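Local coordinates for conserved hypothetical protein (Chlorobium tepidum TLS, PDB 1T6S) that is a winged-helix protein involved in chromosome partitioning, probably as the ScpB subunit of a condensin-like complex with SMC, at residues T152-V155 and F156-F160; P108-K111 and G112-Q115; R140-S143 and P144-L148; V45-L48 and N49-E53. All blocks are in the same frame, centred on the assembly; numbering follows the deposited sequence.

How the interactions relate
The four contacts are local, and along the chain they come in the order 4, 2, 3, 1. Interactions 1, 2 and 3 belong to one winged-helix domain, whose three-stranded sheet joins strands 109-110, 148-152 and 135-140; interaction 4 lies on the opposite side of the chain's centre, its centre 44 to 64 Å from theirs. Interactions 2 and 3 meet where T110 packs on A141, P147 and L148, while interactions 1 and 3 both reach the second subunit. Interactions 1, 2 and 4 are partly buried: the first two are helix starts capped by threonine, the second a full capping box, and interaction 4 is mid-helix, mixing buried L48 and Y52 with charged groups outside. Only interaction 3 lies at the surface, a hairpin held by backbone bonds and two arginines.

Interaction 1. Residues T152-V155 and F156-F160; sequences TTEV and FLDLF. With NO3 (nitrate ion), chain N.
T153 caps the C-terminal helix 154-159, and its partner is the amide of F156. By hydrogen bonding, F156 N donates to T153 OG1 at 3.1 Å; that hydroxyl, placed between the backbone N and the carbonyl carbon (chi1 62°), is also bonded to G133 O. L157 N meets T153 O at 3.0 Å, in the carbonyl plane and almost straight (167°), whereas the bond from F156 N to the same oxygen is weak. The next turn closes with D158 N to E154 O, 2.8 Å. A nitrate, probably from the crystallisation liquor, sits beside T152 OG1 and is bonded to S93 and Q89 of the second subunit.

By apolar packing, the F156 ring meets T152 obliquely, CD2 standing 3.7 Å from T152 CB, and its CE1 lies over one face of the F160 ring. L100 of helix 87-106 and S93 of the second subunit also press on F156.

By charge, E154 OE1 and D158 OD1 approach to 4.3 Å with their carboxylate planes 74° apart. This proximity would tend to raise their proton affinity, while the amide-rich helix start probably offsets part of the cost for E154.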
loop_
_atom_site.group_PDB
_atom_site.type_symbol
_atom_site.label_atom_id
_atom_site.label_comp_id
_atom_site.label_asym_id
_atom_site.label_seq_id
_atom_site.Cartn_x
_atom_site.Cartn_y
_atom_site.Cartn_z
ATOM N N THR A 152 -11.228 -3.435 4.484
ATOM C CA THR A 152 -10.384 -2.744 3.518
ATOM C C THR A 152 -11.278 -1.988 2.524
ATOM O O THR A 152 -12.479 -2.239 2.458
ATOM C CB THR A 152 -9.456 -3.744 2.754
ATOM O OG1 THR A 152 -10.238 -4.834 2.257
ATOM C CG2 THR A 152 -8.355 -4.285 3.687
ATOM N N THR A 153 -10.687 -1.085 1.748
ATOM C CA THR A 153 -11.422 -0.257 0.787
ATOM C C THR A 153 -11.060 -0.554 -0.675
ATOM O O THR A 153 -10.013 -1.142 -0.948
ATOM C CB THR A 153 -11.124 1.229 1.030
ATOM O OG1 THR A 153 -9.722 1.470 0.833
ATOM C CG2 THR A 153 -11.505 1.638 2.452
ATOM N N GLU A 154 -11.917 -0.135 -1.614
ATOM C CA GLU A 154 -11.636 -0.355 -3.040
ATOM C C GLU A 154 -10.388 0.458 -3.360
ATOM O O GLU A 154 -9.653 0.165 -4.306
ATOM C CB GLU A 154 -12.801 0.115 -3.932
ATOM C CG GLU A 154 -12.813 -0.545 -5.324
ATOM C CD GLU A 154 -13.148 -2.021 -5.235
ATOM O OE1 GLU A 154 -12.760 -2.795 -6.136
ATOM O OE2 GLU A 154 -13.812 -2.425 -4.254
ATOM N N VAL A 155 -10.158 1.487 -2.554
ATOM C CA VAL A 155 -8.990 2.331 -2.704
ATOM C C VAL A 155 -7.749 1.468 -2.455
ATOM O O VAL A 155 -6.753 1.556 -3.183
ATOM C CB VAL A 155 -9.008 3.467 -1.692
ATOM C CG1 VAL A 155 -7.779 4.360 -1.893
ATOM C CG2 VAL A 155 -10.297 4.270 -1.838
ATOM N N PHE A 156 -7.812 0.642 -1.412
ATOM C CA PHE A 156 -6.705 -0.260 -1.085
ATOM C C PHE A 156 -6.542 -1.287 -2.206
ATOM O O PHE A 156 -5.442 -1.510 -2.702
ATOM C CB PHE A 156 -6.963 -1.030 0.225
ATOM C CG PHE A 156 -6.119 -2.279 0.361
ATOM C CD1 PHE A 156 -4.744 -2.191 0.573
ATOM C CD2 PHE A 156 -6.694 -3.539 0.236
ATOM C CE1 PHE A 156 -3.953 -3.354 0.660
ATOM C CE2 PHE A 156 -5.923 -4.700 0.317
ATOM C CZ PHE A 156 -4.549 -4.609 0.531
ATOM N N LEU A 157 -7.643 -1.916 -2.596
ATOM C CA LEU A 157 -7.587 -2.927 -3.635
ATOM C C LEU A 157 -7.030 -2.395 -4.951
ATOM O O LEU A 157 -6.187 -3.044 -5.570
ATOM C CB LEU A 157 -8.973 -3.550 -3.840
ATOM C CG LEU A 157 -9.534 -4.310 -2.632
ATOM C CD1 LEU A 157 -10.943 -4.791 -2.918
ATOM C CD2 LEU A 157 -8.627 -5.515 -2.313
ATOM N N ASP A 158 -7.485 -1.213 -5.370
ATOM C CA ASP A 158 -7.017 -0.610 -6.625
ATOM C C ASP A 158 -5.525 -0.305 -6.555
ATOM O O ASP A 158 -4.764 -0.604 -7.478
ATOM C CB ASP A 158 -7.773 0.689 -6.935
ATOM C CG ASP A 158 -9.184 0.448 -7.433
ATOM O OD1 ASP A 158 -9.485 -0.672 -7.875
ATOM O OD2 ASP A 158 -9.989 1.403 -7.404
ATOM N N LEU A 159 -5.107 0.292 -5.449
ATOM C CA LEU A 159 -3.715 0.640 -5.266
ATOM C C LEU A 159 -2.820 -0.598 -5.342
ATOM O O LEU A 159 -1.808 -0.585 -6.040
ATOM C CB LEU A 159 -3.537 1.364 -3.931
ATOM C CG LEU A 159 -2.253 2.167 -3.773
ATOM C CD1 LEU A 159 -2.102 3.137 -4.956
ATOM C CD2 LEU A 159 -2.279 2.926 -2.453
ATOM N N PHE A 160 -3.195 -1.679 -4.664
ATOM C CA PHE A 160 -2.382 -2.899 -4.687
ATOM C C PHE A 160 -2.643 -3.836 -5.852
ATOM O O PHE A 160 -2.146 -4.967 -5.871
ATOM C CB PHE A 160 -2.551 -3.685 -3.392
ATOM C CG PHE A 160 -1.707 -3.180 -2.277
ATOM C CD1 PHE A 160 -1.980 -1.955 -1.691
ATOM C CD2 PHE A 160 -0.623 -3.921 -1.818
ATOM C CE1 PHE A 160 -1.186 -1.469 -0.657
ATOM C CE2 PHE A 160 0.184 -3.448 -0.783
ATOM C CZ PHE A 160 -0.096 -2.219 -0.199
HETATM N N NO3 N . -9.020 -7.568 0.887
HETATM O O1 NO3 N . -8.642 -8.430 0.070
HETATM O O2 NO3 N . -10.212 -7.414 1.004
HETATM O O3 NO3 N . -8.169 -6.952 1.500
#

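Interaction 2. Residues P108-K111 and G112-Q115; sequences PVTK and GEIQ. With NO3 (nitrate ion), chain G; NO3 (nitrate ion), chain C.
E113 OE2 is gripped by two donors: the amide N of T110 at 3.0 Å and a water at 2.8 Å. The T110 bond is nearly straight (168°) and reaches the carboxylate on its anti side, 28° out of the plane. The same water donates to P108 O, so it ties the residue after a cis peptide bond to the first turn of the helix. In return T110 OG1, set between its backbone N and carbonyl carbon (chi1 70°), accepts from E113 N at 3.0 Å.

These reciprocal bonds form a capping box at the start of helix 111-118, with T110 as N-cap. In the winged-helix order this helix follows the short first strand, 109-110, whose V109 bonds by its backbone to Y150 of strand 148-152, and it opens the helix-turn-helix completed by helix 125-131.

V109 flanks the box with both methyls. CG2 slides past E113 in the opposite direction, 3.3 Å from E113 CB, and CG1 touches I114 CG1 at 3.8 Å, the two side chains crossing at about a right angle. I114 continues onto V102 and V103 of helix 87-106.

One nitrate, probably from the crystallisation liquor, sits at the positive helix start and takes the amide N of G112 on its O2 at 2.8 Å. Away from it, K111 NZ, ending a lysine chain extended beyond CG, donates to O1 of a second nitrate at 2.9 Å.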
loop_
_atom_site.group_PDB
_atom_site.type_symbol
_atom_site.label_atom_id
_atom_site.label_comp_id
_atom_site.label_asym_id
_atom_site.label_seq_id
_atom_site.Cartn_x
_atom_site.Cartn_y
_atom_site.Cartn_z
ATOM N N PRO A 108 -15.127 -8.276 8.764
ATOM C CA PRO A 108 -15.099 -7.028 9.538
ATOM C C PRO A 108 -14.553 -7.319 10.935
ATOM O O PRO A 108 -14.967 -8.281 11.580
ATOM C CB PRO A 108 -16.567 -6.587 9.535
ATOM C CG PRO A 108 -17.310 -7.869 9.460
ATOM C CD PRO A 108 -16.515 -8.667 8.458
ATOM N N VAL A 109 -13.612 -6.491 11.388
ATOM C CA VAL A 109 -12.974 -6.687 12.691
ATOM C C VAL A 109 -12.842 -5.391 13.488
ATOM O O VAL A 109 -12.632 -4.319 12.919
ATOM C CB VAL A 109 -11.560 -7.337 12.499
ATOM C CG1 VAL A 109 -10.634 -6.384 11.757
ATOM C CG2 VAL A 109 -10.970 -7.722 13.837
ATOM N N THR A 110 -12.973 -5.509 14.810
ATOM C CA THR A 110 -12.870 -4.370 15.728
ATOM C C THR A 110 -11.437 -4.160 16.223
ATOM O O THR A 110 -10.587 -5.032 16.074
ATOM C CB THR A 110 -13.708 -4.598 17.000
ATOM O OG1 THR A 110 -13.086 -5.620 17.790
ATOM C CG2 THR A 110 -15.126 -5.040 16.650
ATOM N N LYS A 111 -11.197 -3.006 16.843
ATOM C CA LYS A 111 -9.889 -2.705 17.404
ATOM C C LYS A 111 -9.558 -3.731 18.487
ATOM O O LYS A 111 -8.432 -4.223 18.570
ATOM C CB LYS A 111 -9.864 -1.311 18.034
ATOM C CG LYS A 111 -9.934 -0.170 17.046
ATOM C CD LYS A 111 -9.646 1.170 17.718
ATOM C CE LYS A 111 -9.660 2.294 16.687
ATOM N NZ LYS A 111 -9.399 3.638 17.298
ATOM N N GLY A 112 -10.539 -4.048 19.325
ATOM C CA GLY A 112 -10.302 -5.020 20.376
ATOM C C GLY A 112 -9.866 -6.356 19.805
ATOM O O GLY A 112 -8.939 -6.994 20.308
ATOM N N GLU A 113 -10.544 -6.778 18.743
ATOM C CA GLU A 113 -10.237 -8.031 18.094
ATOM C C GLU A 113 -8.846 -8.005 17.456
ATOM O O GLU A 113 -8.080 -8.958 17.588
ATOM C CB GLU A 113 -11.323 -8.353 17.053
ATOM C CG GLU A 113 -12.628 -8.867 17.693
ATOM C CD GLU A 113 -13.810 -8.936 16.730
ATOM O OE1 GLU A 113 -14.787 -9.644 17.049
ATOM O OE2 GLU A 113 -13.783 -8.287 15.667
ATOM N N ILE A 114 -8.508 -6.904 16.790
ATOM C CA ILE A 114 -7.195 -6.788 16.152
ATOM C C ILE A 114 -6.115 -6.915 17.225
ATOM O O ILE A 114 -5.099 -7.598 17.042
ATOM C CB ILE A 114 -7.038 -5.420 15.429
ATOM C CG1 ILE A 114 -7.954 -5.378 14.191
ATOM C CG2 ILE A 114 -5.556 -5.204 15.036
ATOM C CD1 ILE A 114 -8.200 -3.986 13.645
ATOM N N GLN A 115 -6.346 -6.252 18.351
ATOM C CA GLN A 115 -5.404 -6.308 19.467
ATOM C C GLN A 115 -5.183 -7.753 19.933
ATOM O O GLN A 115 -4.038 -8.192 20.097
ATOM C CB GLN A 115 -5.915 -5.442 20.616
ATOM C CG GLN A 115 -5.046 -5.490 21.852
ATOM C CD GLN A 115 -5.556 -4.570 22.938
ATOM O OE1 GLN A 115 -6.726 -4.644 23.336
ATOM N NE2 GLN A 115 -4.683 -3.693 23.427
HETATM N N NO3 G . -13.339 -1.802 20.421
HETATM O O1 NO3 G . -13.233 -0.668 19.861
HETATM O O2 NO3 G . -12.971 -2.752 19.814
HETATM O O3 NO3 G . -13.808 -1.840 21.539
HETATM N N NO3 C . -5.948 2.967 16.473
HETATM O O1 NO3 C . -6.628 2.823 17.516
HETATM O O2 NO3 C . -5.338 2.013 16.089
HETATM O O3 NO3 C . -5.962 4.045 15.942
HETATM O O HOH W 1 -16.114 -8.134 14.113
#

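Interaction 3. Residues R140-S143 and P144-L148; sequences RADS and PGRPL. With NO3 (nitrate ion), chain V.
R140 and L148 face each other as an antiparallel non-hydrogen-bonded pair, beyond which A141 N bonds to P147 O at 2.8 Å and a type II turn from S143 to R146 closes with R146 N to S143 O, also 2.8 Å.

R140 and L148 run side by side. The arginine chain, extended from CG to NE, carries the guanidinium alongside the opposite arm, where NH1 donates to R146 O at 3.2 Å (161°), an oxygen lying close to the guanidinium plane. L148 CD2 rests over one guanidinium face, 3.4 Å from R140 NH1. On the edge, R140 NE donates to nitrate O1 at 2.9 Å; H62 of the second subunit binds this ion too, and I64 of that subunit packs on both side chains.

The hairpin is the wing of the winged-helix domain, joining strand 135-140 to strand 148-152. Beside the tip, D142 centres an inverse gamma turn and forms a salt bridge with R146, OD1 to NH2 3.2 Å. The donor stands above the carboxylate plane, 36° out of it, and the two flat groups are turned 69° apart. A141 O lies at the edge of the same guanidinium. Inside the loop S143 OG touches P147 CD at 3.3 Å, while A141 CB and P147 both pack against T110 of strand 109-110.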
loop_
_atom_site.group_PDB
_atom_site.type_symbol
_atom_site.label_atom_id
_atom_site.label_comp_id
_atom_site.label_asym_id
_atom_site.label_seq_id
_atom_site.Cartn_x
_atom_site.Cartn_y
_atom_site.Cartn_z
ATOM N N ARG A 140 -21.003 -2.088 13.120
ATOM C CA ARG A 140 -20.710 -2.220 14.547
ATOM C C ARG A 140 -20.889 -3.664 14.986
ATOM O O ARG A 140 -21.871 -4.328 14.625
ATOM C CB ARG A 140 -21.619 -1.301 15.373
ATOM C CG ARG A 140 -21.232 0.179 15.302
ATOM C CD ARG A 140 -22.158 1.037 16.150
ATOM N NE ARG A 140 -21.956 2.470 15.945
ATOM C CZ ARG A 140 -20.958 3.175 16.474
ATOM N NH1 ARG A 140 -20.061 2.586 17.249
ATOM N NH2 ARG A 140 -20.860 4.475 16.232
ATOM N N ALA A 141 -19.939 -4.156 15.774
ATOM C CA ALA A 141 -19.994 -5.539 16.227
ATOM C C ALA A 141 -21.079 -5.771 17.254
ATOM O O ALA A 141 -21.452 -4.866 17.999
ATOM C CB ALA A 141 -18.644 -5.962 16.807
ATOM N N ASP A 142 -21.569 -7.003 17.296
ATOM C CA ASP A 142 -22.591 -7.368 18.255
ATOM C C ASP A 142 -21.894 -7.812 19.515
ATOM O O ASP A 142 -21.783 -9.003 19.791
ATOM C CB ASP A 142 -23.462 -8.488 17.704
ATOM C CG ASP A 142 -24.759 -7.966 17.147
ATOM O OD1 ASP A 142 -25.529 -7.375 17.933
ATOM O OD2 ASP A 142 -25.009 -8.123 15.933
ATOM N N SER A 143 -21.383 -6.837 20.256
ATOM C CA SER A 143 -20.680 -7.103 21.500
ATOM C C SER A 143 -20.823 -5.881 22.406
ATOM O O SER A 143 -21.251 -4.804 21.960
ATOM C CB SER A 143 -19.202 -7.425 21.226
ATOM O OG SER A 143 -18.573 -6.374 20.523
ATOM N N PRO A 144 -20.491 -6.032 23.696
ATOM C CA PRO A 144 -20.610 -4.910 24.636
ATOM C C PRO A 144 -20.109 -3.554 24.119
ATOM O O PRO A 144 -18.930 -3.393 23.804
ATOM C CB PRO A 144 -19.831 -5.408 25.851
ATOM C CG PRO A 144 -20.133 -6.892 25.827
ATOM C CD PRO A 144 -19.931 -7.226 24.368
ATOM N N GLY A 145 -21.010 -2.579 24.036
ATOM C CA GLY A 145 -20.619 -1.260 23.567
ATOM C C GLY A 145 -20.706 -1.055 22.063
ATOM O O GLY A 145 -20.507 0.060 21.579
ATOM N N ARG A 146 -20.989 -2.122 21.319
ATOM C CA ARG A 146 -21.121 -2.028 19.866
ATOM C C ARG A 146 -19.949 -1.322 19.200
ATOM O O ARG A 146 -20.126 -0.296 18.526
ATOM C CB ARG A 146 -22.417 -1.296 19.504
ATOM C CG ARG A 146 -23.628 -2.194 19.384
ATOM C CD ARG A 146 -23.656 -2.846 17.995
ATOM N NE ARG A 146 -24.744 -3.806 17.850
ATOM C CZ ARG A 146 -26.035 -3.511 17.986
ATOM N NH1 ARG A 146 -26.409 -2.267 18.272
ATOM N NH2 ARG A 146 -26.949 -4.469 17.835
ATOM N N PRO A 147 -18.735 -1.870 19.358
ATOM C CA PRO A 147 -17.568 -1.229 18.738
ATOM C C PRO A 147 -17.574 -1.293 17.212
ATOM O O PRO A 147 -18.115 -2.219 16.622
ATOM C CB PRO A 147 -16.390 -1.983 19.349
ATOM C CG PRO A 147 -16.974 -3.379 19.590
ATOM C CD PRO A 147 -18.356 -3.070 20.127
ATOM N N LEU A 148 -16.971 -0.285 16.591
ATOM C CA LEU A 148 -16.878 -0.194 15.140
ATOM C C LEU A 148 -16.044 -1.341 14.587
ATOM O O LEU A 148 -15.056 -1.757 15.209
ATOM C CB LEU A 148 -16.219 1.132 14.745
ATOM C CG LEU A 148 -16.983 2.409 15.121
ATOM C CD1 LEU A 148 -16.151 3.660 14.829
ATOM C CD2 LEU A 148 -18.274 2.428 14.320
HETATM N N NO3 V . -24.505 4.214 14.344
HETATM O O1 NO3 V . -23.861 3.225 13.943
HETATM O O2 NO3 V . -24.045 4.830 15.257
HETATM O O3 NO3 V . -25.544 4.475 13.780
#

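Interaction 4. Residues V45-L48 and N49-E53; sequences VDEL and NRDYE
L48 and Y52 both carry CG anti to the carbonyl carbon (chi1 -69° and -63°), which lays the two side chains side by side, pointing the same way, one helical turn apart. L48 CB touches Y52 CZ at 4.0 Å. The ring turns a face to the backbone of that turn, and L48 O stands 3.3 Å from Y52 CG, over the centre of the ring. This carbonyl also accepts Y52 N at 2.9 Å, so a single residue supplies both the bond and the surface on which the ring rests.

On another flank D46 and N49 share a water, which donates to D46 OD1 at 2.8 Å and accepts from N49 ND2 at 2.7 Å. D46 OD1 has a second partner in Q42, and N49 OD1 is bonded to I61 N.

R50, bent at chi3 (-75°), folds its guanidinium back over the backbone, one face covering D46 O. It forms no salt bridge with D46, whose OD2 remains 5.0 Å from R50 NH2, although the charges probably attract at that range. E47 and D51 run side by side with like charges, E47 OE2 to D51 OD2 4.7 Å; R5, in a salt bridge with E47, would ease this.

Helix 38-55 packs here against helix 2-18 and strand 59-64. Helix 2-18 receives E47 and L48 on L9, and its E13 binds Y52 OH; strand 59-64 packs I61 on V45 and L48 and R60 on N49 and Y52, while F59 meets the Y52 ring edge-to-face.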
loop_
_atom_site.group_PDB
_atom_site.type_symbol
_atom_site.label_atom_id
_atom_site.label_comp_id
_atom_site.label_asym_id
_atom_site.label_seq_id
_atom_site.Cartn_x
_atom_site.Cartn_y
_atom_site.Cartn_z
ATOM N N VAL A 45 30.562 -2.598 -19.490
ATOM C CA VAL A 45 30.189 -2.427 -18.100
ATOM C C VAL A 45 31.358 -2.825 -17.201
ATOM O O VAL A 45 31.619 -2.155 -16.208
ATOM C CB VAL A 45 28.943 -3.272 -17.768
ATOM C CG1 VAL A 45 28.718 -3.328 -16.267
ATOM C CG2 VAL A 45 27.733 -2.672 -18.463
ATOM N N ASP A 46 32.059 -3.909 -17.551
ATOM C CA ASP A 46 33.219 -4.353 -16.766
ATOM C C ASP A 46 34.283 -3.259 -16.707
ATOM O O ASP A 46 34.864 -3.021 -15.648
ATOM C CB ASP A 46 33.858 -5.623 -17.359
ATOM C CG ASP A 46 32.967 -6.854 -17.237
ATOM O OD1 ASP A 46 32.073 -6.890 -16.370
ATOM O OD2 ASP A 46 33.178 -7.813 -18.011
ATOM N N GLU A 47 34.541 -2.602 -17.839
ATOM C CA GLU A 47 35.540 -1.532 -17.880
ATOM C C GLU A 47 35.170 -0.393 -16.930
ATOM O O GLU A 47 36.020 0.100 -16.184
ATOM C CB GLU A 47 35.713 -0.991 -19.311
ATOM C CG GLU A 47 36.698 0.183 -19.401
ATOM C CD GLU A 47 37.187 0.482 -20.822
ATOM O OE1 GLU A 47 36.826 -0.269 -21.763
ATOM O OE2 GLU A 47 37.950 1.477 -20.990
ATOM N N LEU A 48 33.900 0.015 -16.950
ATOM C CA LEU A 48 33.445 1.078 -16.064
ATOM C C LEU A 48 33.682 0.632 -14.614
ATOM O O LEU A 48 34.256 1.377 -13.816
ATOM C CB LEU A 48 31.952 1.380 -16.290
ATOM C CG LEU A 48 31.541 2.045 -17.622
ATOM C CD1 LEU A 48 30.020 2.172 -17.716
ATOM C CD2 LEU A 48 32.198 3.416 -17.727
ATOM N N ASN A 49 33.233 -0.574 -14.272
ATOM C CA ASN A 49 33.425 -1.083 -12.912
ATOM C C ASN A 49 34.917 -1.122 -12.558
ATOM O O ASN A 49 35.289 -0.924 -11.399
ATOM C CB ASN A 49 32.798 -2.477 -12.746
ATOM C CG ASN A 49 31.291 -2.419 -12.446
ATOM O OD1 ASN A 49 30.810 -1.486 -11.783
ATOM N ND2 ASN A 49 30.554 -3.427 -12.912
ATOM N N ARG A 50 35.772 -1.369 -13.548
ATOM C CA ARG A 50 37.207 -1.371 -13.278
ATOM C C ARG A 50 37.661 0.049 -12.921
ATOM O O ARG A 50 38.472 0.236 -12.005
ATOM C CB ARG A 50 37.991 -1.929 -14.472
ATOM C CG ARG A 50 38.373 -3.399 -14.296
ATOM C CD ARG A 50 39.359 -3.886 -15.371
ATOM N NE ARG A 50 38.723 -4.090 -16.671
ATOM C CZ ARG A 50 37.938 -5.122 -16.964
ATOM N NH1 ARG A 50 37.688 -6.053 -16.054
ATOM N NH2 ARG A 50 37.403 -5.221 -18.168
ATOM N N ASP A 51 37.126 1.053 -13.615
ATOM C CA ASP A 51 37.472 2.447 -13.318
ATOM C C ASP A 51 36.970 2.877 -11.937
ATOM O O ASP A 51 37.616 3.687 -11.261
ATOM C CB ASP A 51 36.886 3.405 -14.369
ATOM C CG ASP A 51 37.597 3.314 -15.716
ATOM O OD1 ASP A 51 38.849 3.264 -15.721
ATOM O OD2 ASP A 51 36.901 3.305 -16.769
ATOM N N TYR A 52 35.810 2.351 -11.534
ATOM C CA TYR A 52 35.230 2.670 -10.217
ATOM C C TYR A 52 36.152 2.114 -9.137
ATOM O O TYR A 52 36.425 2.771 -8.130
ATOM C CB TYR A 52 33.826 2.050 -10.077
ATOM C CG TYR A 52 32.819 2.589 -11.076
ATOM C CD1 TYR A 52 31.712 1.818 -11.468
ATOM C CD2 TYR A 52 33.012 3.832 -11.692
ATOM C CE1 TYR A 52 30.833 2.262 -12.466
ATOM C CE2 TYR A 52 32.135 4.289 -12.688
ATOM C CZ TYR A 52 31.058 3.493 -13.072
ATOM O OH TYR A 52 30.245 3.904 -14.099
ATOM N N GLU A 53 36.619 0.891 -9.351
ATOM C CA GLU A 53 37.533 0.259 -8.411
ATOM C C GLU A 53 38.840 1.055 -8.346
ATOM O O GLU A 53 39.365 1.308 -7.269
ATOM C CB GLU A 53 37.832 -1.165 -8.851
ATOM C CG GLU A 53 39.061 -1.744 -8.181
ATOM C CD GLU A 53 38.798 -2.181 -6.766
ATOM O OE1 GLU A 53 39.777 -2.446 -6.033
ATOM O OE2 GLU A 53 37.609 -2.274 -6.388
HETATM O O HOH W 2 31.154 -5.804 -13.983
#